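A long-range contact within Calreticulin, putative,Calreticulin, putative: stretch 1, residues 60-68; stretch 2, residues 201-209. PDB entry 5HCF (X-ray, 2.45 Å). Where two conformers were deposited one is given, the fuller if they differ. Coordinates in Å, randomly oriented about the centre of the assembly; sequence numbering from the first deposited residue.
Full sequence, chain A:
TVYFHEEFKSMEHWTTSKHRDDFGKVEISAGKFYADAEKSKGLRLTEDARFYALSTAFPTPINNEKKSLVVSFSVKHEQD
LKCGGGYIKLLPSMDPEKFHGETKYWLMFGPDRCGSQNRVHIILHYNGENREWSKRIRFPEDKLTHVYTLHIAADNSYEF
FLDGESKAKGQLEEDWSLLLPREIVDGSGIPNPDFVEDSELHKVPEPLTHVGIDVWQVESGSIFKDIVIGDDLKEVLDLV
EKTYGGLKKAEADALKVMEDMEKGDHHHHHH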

ATOM      1  N   THR A  60       3.946 -10.132 -15.663  1.00 61.08           N
ATOM      2  CA  THR A  60       2.949  -9.804 -16.671  1.00 61.47           C
ATOM      3  C   THR A  60       2.171  -8.574 -16.219  1.00 58.02           C
ATOM      4  O   THR A  60       1.807  -8.470 -15.046  1.00 57.08           O
ATOM      5  CB  THR A  60       1.976 -10.974 -16.917  1.00 63.69           C
ATOM      6  OG1 THR A  60       2.718 -12.186 -17.105  1.00 67.29           O
ATOM      7  CG2 THR A  60       1.122 -10.712 -18.149  1.00 64.93           C
ATOM      8  N   PRO A  61       1.920  -7.634 -17.143  1.00 55.65           N
ATOM      9  CA  PRO A  61       1.173  -6.421 -16.799  1.00 51.68           C
ATOM     10  C   PRO A  61      -0.206  -6.770 -16.262  1.00 49.60           C
ATOM     11  O   PRO A  61      -0.773  -7.790 -16.657  1.00 49.78           O
ATOM     12  CB  PRO A  61       1.078  -5.673 -18.130  1.00 53.42           C
ATOM     13  CG  PRO A  61       2.216  -6.194 -18.938  1.00 54.81           C
ATOM     14  CD  PRO A  61       2.366  -7.629 -18.546  1.00 56.22           C
ATOM     15  N   ILE A  62      -0.733  -5.934 -15.372  1.00 46.90           N
ATOM     16  CA  ILE A  62      -1.954  -6.262 -14.646  1.00 46.18           C
ATOM     17  C   ILE A  62      -3.122  -5.357 -15.024  1.00 46.33           C
ATOM     18  O   ILE A  62      -3.016  -4.133 -14.974  1.00 45.44           O
ATOM     19  CB  ILE A  62      -1.729  -6.179 -13.116  1.00 44.91           C
ATOM     20  CG1 ILE A  62      -0.682  -7.203 -12.678  1.00 46.08           C
ATOM     21  CG2 ILE A  62      -3.030  -6.397 -12.363  1.00 44.09           C
ATOM     22  CD1 ILE A  62      -0.222  -7.030 -11.244  1.00 44.61           C
ATOM     23  N   ASN A  63      -4.234  -5.968 -15.413  0.56 48.21           N
ATOM     24  CA  ASN A  63      -5.450  -5.221 -15.705  0.56 48.26           C
ATOM     25  C   ASN A  63      -6.595  -5.684 -14.816  0.56 47.94           C
ATOM     26  O   ASN A  63      -6.491  -6.705 -14.137  0.56 48.37           O
ATOM     27  CB  ASN A  63      -5.832  -5.365 -17.178  0.56 50.68           C
ATOM     28  CG  ASN A  63      -6.339  -4.066 -17.779  0.56 50.33           C
ATOM     29  OD1 ASN A  63      -7.220  -3.409 -17.220  0.56 48.20           O
ATOM     30  ND2 ASN A  63      -5.784  -3.690 -18.927  0.56 51.55           N
ATOM     31  N   ASN A  64      -7.688  -4.931 -14.826  1.00 47.42           N
ATOM     32  CA  ASN A  64      -8.863  -5.284 -14.040  1.00 46.77           C
ATOM     33  C   ASN A  64     -10.169  -4.921 -14.746  1.00 50.45           C
ATOM     34  O   ASN A  64     -11.091  -4.399 -14.127  1.00 50.58           O
ATOM     35  CB  ASN A  64      -8.805  -4.621 -12.659  1.00 41.76           C
ATOM     36  CG  ASN A  64      -8.735  -3.109 -12.740  1.00 40.25           C
ATOM     37  OD1 ASN A  64      -8.141  -2.554 -13.666  1.00 42.16           O
ATOM     38  ND2 ASN A  64      -9.355  -2.433 -11.776  1.00 37.03           N
ATOM     39  N   GLU A  65     -10.251  -5.202 -16.043  1.00 53.59           N
ATOM     40  CA  GLU A  65     -11.475  -4.925 -16.789  1.00 54.24           C
ATOM     41  C   GLU A  65     -12.600  -5.861 -16.345  1.00 54.09           C
ATOM     42  O   GLU A  65     -12.478  -7.082 -16.463  1.00 54.37           O
ATOM     43  CB  GLU A  65     -11.242  -5.067 -18.291  1.00 57.13           C
ATOM     44  CG  GLU A  65     -12.301  -4.376 -19.124  1.00 58.75           C
ATOM     45  CD  GLU A  65     -12.059  -4.520 -20.604  1.00 63.21           C
ATOM     46  OE1 GLU A  65     -13.050  -4.514 -21.367  1.00 67.44           O
ATOM     47  OE2 GLU A  65     -10.881  -4.635 -21.006  1.00 62.91           O
ATOM     48  N   LYS A  66     -13.681  -5.280 -15.824  1.00 54.03           N
ATOM     49  CA  LYS A  66     -14.838  -6.049 -15.363  1.00 55.90           C
ATOM     50  C   LYS A  66     -14.459  -7.161 -14.391  1.00 56.09           C
ATOM     51  O   LYS A  66     -15.090  -8.217 -14.355  1.00 57.81           O
ATOM     52  CB  LYS A  66     -15.641  -6.591 -16.544  1.00 59.16           C
ATOM     53  CG  LYS A  66     -16.429  -5.521 -17.305  1.00 61.85           C
ATOM     54  CD  LYS A  66     -17.329  -6.174 -18.364  1.00 67.35           C
ATOM     55  CE  LYS A  66     -18.210  -5.123 -19.040  1.00 69.11           C
ATOM     56  NZ  LYS A  66     -19.234  -4.597 -18.051  1.00 68.38           N
ATOM     57  N   LYS A  67     -13.422  -6.899 -13.601  1.00 53.47           N
ATOM     58  CA  LYS A  67     -12.846  -7.886 -12.697  1.00 52.45           C
ATOM     59  C   LYS A  67     -12.353  -7.182 -11.438  1.00 47.65           C
ATOM     60  O   LYS A  67     -12.110  -5.972 -11.442  1.00 45.58           O
ATOM     61  CB  LYS A  67     -11.699  -8.649 -13.361  1.00 55.14           C
ATOM     62  CG  LYS A  67     -12.118  -9.487 -14.549  1.00 62.39           C
ATOM     63  CD  LYS A  67     -10.907 -10.008 -15.303  1.00 67.46           C
ATOM     64  CE  LYS A  67     -10.094 -10.970 -14.445  1.00 70.18           C
ATOM     65  NZ  LYS A  67     -10.896 -12.165 -14.053  1.00 74.08           N
ATOM     66  N   SER A  68     -12.255  -7.931 -10.347  1.00 46.68           N
ATOM     67  CA  SER A  68     -11.749  -7.381  -9.096  1.00 44.50           C
ATOM     68  C   SER A  68     -10.240  -7.180  -9.141  1.00 44.81           C
ATOM     69  O   SER A  68      -9.527  -7.825  -9.920  1.00 46.09           O
ATOM     70  CB  SER A  68     -12.119  -8.286  -7.919  1.00 43.38           C
ATOM     71  OG  SER A  68     -13.477  -8.102  -7.539  1.00 44.94           O
ATOM     72  N   LEU A 201     -14.670   3.660 -12.958  1.00 37.60           N
ATOM     73  CA  LEU A 201     -13.847   4.286 -11.931  1.00 33.52           C
ATOM     74  C   LEU A 201     -12.808   3.309 -11.408  1.00 31.95           C
ATOM     75  O   LEU A 201     -11.639   3.652 -11.233  1.00 28.37           O
ATOM     76  CB  LEU A 201     -14.712   4.791 -10.774  1.00 32.29           C
ATOM     77  CG  LEU A 201     -15.663   5.952 -11.063  1.00 35.05           C
ATOM     78  CD1 LEU A 201     -16.486   6.277  -9.826  1.00 34.53           C
ATOM     79  CD2 LEU A 201     -14.895   7.181 -11.551  1.00 35.14           C
ATOM     80  N   HIS A 202     -13.252   2.083 -11.154  0.88 34.36           N
ATOM     81  CA  HIS A 202     -12.391   1.035 -10.607  0.88 35.86           C
ATOM     82  C   HIS A 202     -11.245   0.654 -11.538  0.88 38.31           C
ATOM     83  O   HIS A 202     -10.194   0.207 -11.085  0.88 38.17           O
ATOM     84  CB  HIS A 202     -13.221  -0.212 -10.306  0.88 36.27           C
ATOM     85  CG  HIS A 202     -13.482  -1.059 -11.511  0.88 37.93           C
ATOM     86  ND1 HIS A 202     -12.644  -2.081 -11.900  0.88 38.27           N
ATOM     87  CD2 HIS A 202     -14.476  -1.019 -12.432  0.88 38.80           C
ATOM     88  CE1 HIS A 202     -13.116  -2.645 -12.996  0.88 39.17           C
ATOM     89  NE2 HIS A 202     -14.227  -2.019 -13.339  0.88 39.93           N
ATOM     90  N   LYS A 203     -11.454   0.836 -12.839  1.00 40.72           N
ATOM     91  CA  LYS A 203     -10.515   0.347 -13.844  1.00 41.03           C
ATOM     92  C   LYS A 203      -9.257   1.184 -13.979  1.00 38.20           C
ATOM     93  O   LYS A 203      -9.301   2.411 -13.996  1.00 35.94           O
ATOM     94  CB  LYS A 203     -11.224   0.257 -15.198  1.00 43.97           C
ATOM     95  CG  LYS A 203     -10.461  -0.482 -16.279  1.00 45.43           C
ATOM     96  CD  LYS A 203     -11.190  -0.336 -17.609  1.00 46.53           C
ATOM     97  CE  LYS A 203     -10.968   1.053 -18.209  1.00 46.90           C
ATOM     98  NZ  LYS A 203      -9.739   1.214 -19.027  1.00 47.06           N
ATOM     99  N   VAL A 204      -8.126   0.498 -14.078  1.00 39.29           N
ATOM    100  CA  VAL A 204      -6.863   1.162 -14.332  1.00 41.60           C
ATOM    101  C   VAL A 204      -6.896   1.779 -15.723  1.00 46.06           C
ATOM    102  O   VAL A 204      -7.294   1.120 -16.684  1.00 47.83           O
ATOM    103  CB  VAL A 204      -5.678   0.182 -14.211  1.00 41.19           C
ATOM    104  CG1 VAL A 204      -5.565  -0.339 -12.783  1.00 42.52           C
ATOM    105  CG2 VAL A 204      -5.828  -0.968 -15.195  1.00 38.73           C
ATOM    106  N   PRO A 205      -6.501   3.056 -15.832  1.00 47.92           N
ATOM    107  CA  PRO A 205      -6.523   3.740 -17.130  1.00 50.15           C
ATOM    108  C   PRO A 205      -5.560   3.075 -18.107  1.00 53.23           C
ATOM    109  O   PRO A 205      -5.940   2.765 -19.234  1.00 55.75           O
ATOM    110  CB  PRO A 205      -6.081   5.165 -16.792  1.00 49.02           C
ATOM    111  CG  PRO A 205      -5.311   5.041 -15.532  1.00 48.35           C
ATOM    112  CD  PRO A 205      -5.912   3.890 -14.771  1.00 47.21           C
ATOM    113  N   GLU A 206      -4.327   2.857 -17.666  1.00 54.04           N
ATOM    114  CA  GLU A 206      -3.371   2.061 -18.422  1.00 57.28           C
ATOM    115  C   GLU A 206      -3.048   0.809 -17.623  1.00 55.76           C
ATOM    116  O   GLU A 206      -3.280   0.771 -16.419  1.00 56.27           O
ATOM    117  CB  GLU A 206      -2.101   2.857 -18.738  1.00 60.70           C
ATOM    118  CG  GLU A 206      -2.328   4.072 -19.627  1.00 65.94           C
ATOM    119  CD  GLU A 206      -3.121   3.736 -20.887  1.00 71.70           C
ATOM    120  OE1 GLU A 206      -3.041   2.582 -21.364  1.00 73.15           O
ATOM    121  OE2 GLU A 206      -3.831   4.631 -21.397  1.00 73.87           O
ATOM    122  N   PRO A 207      -2.535  -0.232 -18.295  1.00 53.77           N
ATOM    123  CA  PRO A 207      -2.140  -1.440 -17.559  1.00 51.57           C
ATOM    124  C   PRO A 207      -1.054  -1.151 -16.524  1.00 47.23           C
ATOM    125  O   PRO A 207      -0.202  -0.289 -16.742  1.00 45.82           O
ATOM    126  CB  PRO A 207      -1.625  -2.372 -18.660  1.00 53.38           C
ATOM    127  CG  PRO A 207      -1.231  -1.468 -19.777  1.00 53.59           C
ATOM    128  CD  PRO A 207      -2.155  -0.290 -19.718  1.00 52.92           C
ATOM    129  N   LEU A 208      -1.090  -1.875 -15.411  1.00 45.10           N
ATOM    130  CA  LEU A 208      -0.138  -1.661 -14.329  1.00 42.87           C
ATOM    131  C   LEU A 208       1.113  -2.485 -14.576  1.00 43.48           C
ATOM    132  O   LEU A 208       1.028  -3.659 -14.920  1.00 46.20           O
ATOM    133  CB  LEU A 208      -0.749  -2.025 -12.976  1.00 40.68           C
ATOM    134  CG  LEU A 208      -1.978  -1.228 -12.543  1.00 40.20           C
ATOM    135  CD1 LEU A 208      -2.493  -1.712 -11.191  1.00 39.34           C
ATOM    136  CD2 LEU A 208      -1.660   0.251 -12.507  1.00 39.61           C
ATOM    137  N   THR A 209       2.276  -1.883 -14.364  1.00 42.94           N
ATOM    138  CA  THR A 209       3.511  -2.491 -14.834  1.00 44.08           C
ATOM    139  C   THR A 209       4.582  -2.624 -13.743  1.00 44.86           C
ATOM    140  O   THR A 209       5.444  -3.496 -13.824  1.00 48.63           O
ATOM    141  CB  THR A 209       4.084  -1.687 -16.009  1.00 46.78           C
ATOM    142  OG1 THR A 209       5.050  -2.476 -16.709  1.00 54.05           O
ATOM    143  CG2 THR A 209       4.735  -0.413 -15.511  1.00 43.79           C
TER
HETATM  144  O   HOH W   1     -11.271  -3.877 -10.216  1.00 32.88           O

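Residues at least 135 positions apart in sequence touch here through a short antiparallel strand pairing and, next to it, an asparagine side chain that binds the opposing backbone. Thr60, where the chain turns a corner, makes no contact. Pro61 follows; Pro61 CA lies 3.3 Å from Leu208 O in a CA-H...O contact, and Pro61 CB packs 4.3 Å from Pro207 CB, an apolar contact between two exposed prolines. Ile62 forms the one antiparallel bridge, a hydrogen-bonded pair with Leu208: Ile62 N donates to Leu208 O (2.9 Å), and Leu208 N returns a nearly straight bond to Ile62 O (3.0 Å, 173°). Ile62 CB and Leu208 CB lie 4.3 Å apart on the same face of the sheet, and both residues are buried. At Asn63 the pairing gives way to loop. Asn63 OD1 accepts from Asn64 N (2.9 Å) and approaches Val204 CG2 at 3.5 Å.

Asn64 has the largest area covered by the other stretch, and its amide works in both directions. Asn64 OD1 accepts from Val204 N at 3.1 Å with an almost linear angle of 177°, while Asn64 ND2 donates to His202 O at 2.9 Å, so one side chain satisfies two backbone groups that flank Lys203. Asn64 ND2 is also 3.3 Å from His202 ND1, but the angle is too poor for a hydrogen bond; a water bridges them instead, accepting from Asn64 ND2 (2.9 Å), bonded to His202 ND1 (2.8 Å) and donating to Lys67 O (2.6 Å).

Asn64 to Lys67 form a type II turn, closed by a weak bond from Lys67 N to Asn64 O (3.5 Å). The turn curls beside His202, with Asn64 O and Lys66 N near the ring plane at its edge; Lys66 N is 3.9 Å from His202 CE1.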